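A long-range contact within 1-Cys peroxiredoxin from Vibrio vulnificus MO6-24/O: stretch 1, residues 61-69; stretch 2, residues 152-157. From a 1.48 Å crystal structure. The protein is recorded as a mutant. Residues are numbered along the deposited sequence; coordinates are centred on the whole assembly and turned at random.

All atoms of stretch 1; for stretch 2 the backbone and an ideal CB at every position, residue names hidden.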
# COMPACT_ATOMS: atom_id res chain seq x y z
N ASP A 61 21.91 -7.17 -11.27
CA ASP A 61 23.32 -7.54 -11.30
C ASP A 61 23.78 -8.20 -10.00
O ASP A 61 24.52 -9.20 -10.02
CB ASP A 61 24.19 -6.32 -11.60
CG ASP A 61 24.23 -5.97 -13.07
OD1 ASP A 61 23.85 -6.84 -13.90
OD2 ASP A 61 24.66 -4.85 -13.41
N GLN A 62 23.35 -7.66 -8.86
CA GLN A 62 23.74 -8.19 -7.56
C GLN A 62 23.11 -9.55 -7.33
O GLN A 62 23.73 -10.43 -6.74
CB GLN A 62 23.35 -7.22 -6.45
CG GLN A 62 24.28 -6.03 -6.33
CD GLN A 62 23.71 -4.95 -5.45
OE1 GLN A 62 23.88 -4.97 -4.23
NE2 GLN A 62 23.04 -3.99 -6.06
N LEU A 63 21.88 -9.72 -7.80
CA LEU A 63 21.19 -11.01 -7.66
C LEU A 63 21.89 -12.09 -8.47
O LEU A 63 22.13 -13.19 -7.97
CB LEU A 63 19.72 -10.88 -8.09
CG LEU A 63 18.83 -10.08 -7.13
CD1 LEU A 63 17.53 -9.71 -7.82
CD2 LEU A 63 18.56 -10.83 -5.82
N LYS A 64 22.25 -11.78 -9.71
CA LYS A 64 22.95 -12.75 -10.55
C LYS A 64 24.34 -13.07 -10.00
O LYS A 64 24.81 -14.21 -10.11
CB LYS A 64 23.00 -12.24 -11.99
CG LYS A 64 21.60 -12.12 -12.57
CD LYS A 64 21.56 -11.90 -14.07
CE LYS A 64 20.19 -12.32 -14.61
NZ LYS A 64 20.05 -12.09 -16.07
N ALA A 65 24.98 -12.09 -9.37
CA ALA A 65 26.28 -12.30 -8.74
C ALA A 65 26.20 -13.29 -7.58
O ALA A 65 27.20 -13.93 -7.23
CB ALA A 65 26.86 -10.98 -8.26
N LYS A 66 25.03 -13.42 -6.97
CA LYS A 66 24.85 -14.34 -5.86
C LYS A 66 24.20 -15.65 -6.31
O LYS A 66 23.70 -16.42 -5.50
CB LYS A 66 24.01 -13.71 -4.75
CG LYS A 66 24.67 -12.50 -4.10
CD LYS A 66 25.87 -12.90 -3.26
CE LYS A 66 26.43 -11.70 -2.50
NZ LYS A 66 27.50 -12.10 -1.54
N GLY A 67 24.21 -15.89 -7.62
CA GLY A 67 23.86 -17.20 -8.16
C GLY A 67 22.49 -17.33 -8.78
O GLY A 67 22.10 -18.44 -9.16
N VAL A 68 21.75 -16.23 -8.90
CA VAL A 68 20.44 -16.29 -9.53
C VAL A 68 20.59 -16.42 -11.04
O VAL A 68 21.32 -15.64 -11.66
CB VAL A 68 19.59 -15.05 -9.16
CG1 VAL A 68 18.28 -15.01 -9.94
CG2 VAL A 68 19.32 -15.04 -7.66
N ASP A 69 19.92 -17.40 -11.64
CA ASP A 69 20.03 -17.63 -13.07
C ASP A 69 19.00 -16.86 -13.87
O ASP A 69 19.21 -16.53 -15.03
CB ASP A 69 19.86 -19.12 -13.38
CG ASP A 69 20.93 -19.97 -12.75
OD1 ASP A 69 22.11 -19.80 -13.12
OD2 ASP A 69 20.60 -20.82 -11.88
N UNK A 152 15.38 -7.91 0.45
CA UNK A 152 15.06 -9.04 1.32
C UNK A 152 15.47 -10.33 0.63
O UNK A 152 16.04 -11.23 1.25
CB UNK A 152 13.57 -9.06 1.67
N UNK A 153 15.18 -10.42 -0.66
CA UNK A 153 15.54 -11.59 -1.45
C UNK A 153 17.06 -11.71 -1.59
O UNK A 153 17.63 -12.78 -1.41
CB UNK A 153 14.88 -11.52 -2.83
N UNK A 154 17.71 -10.59 -1.89
CA UNK A 154 19.16 -10.57 -2.01
C UNK A 154 19.82 -11.10 -0.73
O UNK A 154 20.77 -11.87 -0.79
CB UNK A 154 19.65 -9.15 -2.31
N UNK A 155 19.29 -10.69 0.42
CA UNK A 155 19.86 -11.10 1.69
C UNK A 155 19.59 -12.58 1.98
O UNK A 155 20.37 -13.23 2.69
CB UNK A 155 19.30 -10.23 2.82
N UNK A 156 18.50 -13.10 1.44
CA UNK A 156 18.17 -14.51 1.65
C UNK A 156 19.16 -15.40 0.91
O UNK A 156 19.36 -16.55 1.27
CB UNK A 156 16.74 -14.81 1.19
N UNK A 157 19.76 -14.85 -0.14
CA UNK A 157 20.76 -15.57 -0.90
C UNK A 157 22.05 -15.70 -0.09
O UNK A 157 22.98 -16.38 -0.51
CB UNK A 157 21.03 -14.87 -2.23

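Stretch 1 offers the six positions of stretch 2 a largely apolar surface: the CD2 methyl of Leu63, the aliphatic base of Lys66 and the CG2 methyl of Val68, with the amide of Gln62 at one end. The helical segments 61-65 and 152-156 run nearly parallel, their axes inclined by 18° and 10.0 Å apart at closest approach, so side chains fill most of the space between them.

Position 152 is helical, and its ideal CB has nothing of stretch 1 within 5.5 Å. The contact sets no requirement here, and many residues would serve. The deposited residue is Thr152, whose OG1 is hydrogen-bonded elsewhere in the structure.

At position 153 the CA-to-CB bond points toward stretch 1, and the ideal CB lies 4.8 Å from Leu63 CD2. A methyl facing a helical position favours an apolar side chain; valine, isoleucine, leucine or methionine could suit. The residue is Ile153, which sets CG2 4.1 Å from Leu63 CD2, while the end of its side chain leads away.

Position 154 lies opposite Leu63 in the backbone register, with CA atoms 6.0 Å apart. Its CA-to-CB bond points sideways, yet the ideal CB is just 4.0 Å from Leu63 CD2, and beyond it lie Gln62 and the base of Lys66. A flexible apolar chain, leucine or methionine, could turn back into this space; alanine would reach less of it. Leu154, with chi1 t and chi2 p, does turn back: CD1 comes 3.9 Å from Leu63 CD2, 3.7 Å from the backbone O of Gln62 and 4.1 Å from Lys66 CG. Its other methyl, CD2, lies 3.8 Å from Gln62 OE1. It has the largest covered area in stretch 2, 76 Å².

Positions 155 and 156 continue the helix with their CB atoms out of reach of stretch 1. Small or polar residues would be equally acceptable to this contact; both are alanines, Ala155 and Ala156.

Position 157 points its CB toward stretch 1, 4.1 Å from Lys66 CB, with Leu63 and Val68 methyls farther along. That favours leucine, isoleucine or methionine, since methyls and the aliphatic base of Lys66 line the space. Leu157, with chi1 m and chi2 t, places CD1 among all three neighbours: 3.6 Å from Val68 CG2, 3.7 Å from Leu63 CD2 and 3.9 Å from Lys66 CB. No hydrogen bond crosses between the stretches; the contact rests on this apolar packing.

Stretch 2, residues 152-157: TILAAL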
# COMPACT_ATOMS: atom_id res chain seq x y z
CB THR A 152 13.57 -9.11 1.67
OG1 THR A 152 13.09 -7.80 1.97
CG2 THR A 152 13.34 -10.02 2.88
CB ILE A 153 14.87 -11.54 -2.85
CG1 ILE A 153 13.35 -11.73 -2.73
CG2 ILE A 153 15.49 -12.57 -3.80
CD1 ILE A 153 12.93 -13.12 -2.26
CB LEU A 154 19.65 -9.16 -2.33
CG LEU A 154 21.16 -9.00 -2.48
CD1 LEU A 154 21.68 -9.80 -3.67
CD2 LEU A 154 21.53 -7.53 -2.60
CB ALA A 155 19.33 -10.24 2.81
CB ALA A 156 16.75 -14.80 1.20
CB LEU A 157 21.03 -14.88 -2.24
CG LEU A 157 19.85 -14.80 -3.20
CD1 LEU A 157 20.16 -13.83 -4.33
CD2 LEU A 157 19.52 -16.17 -3.76
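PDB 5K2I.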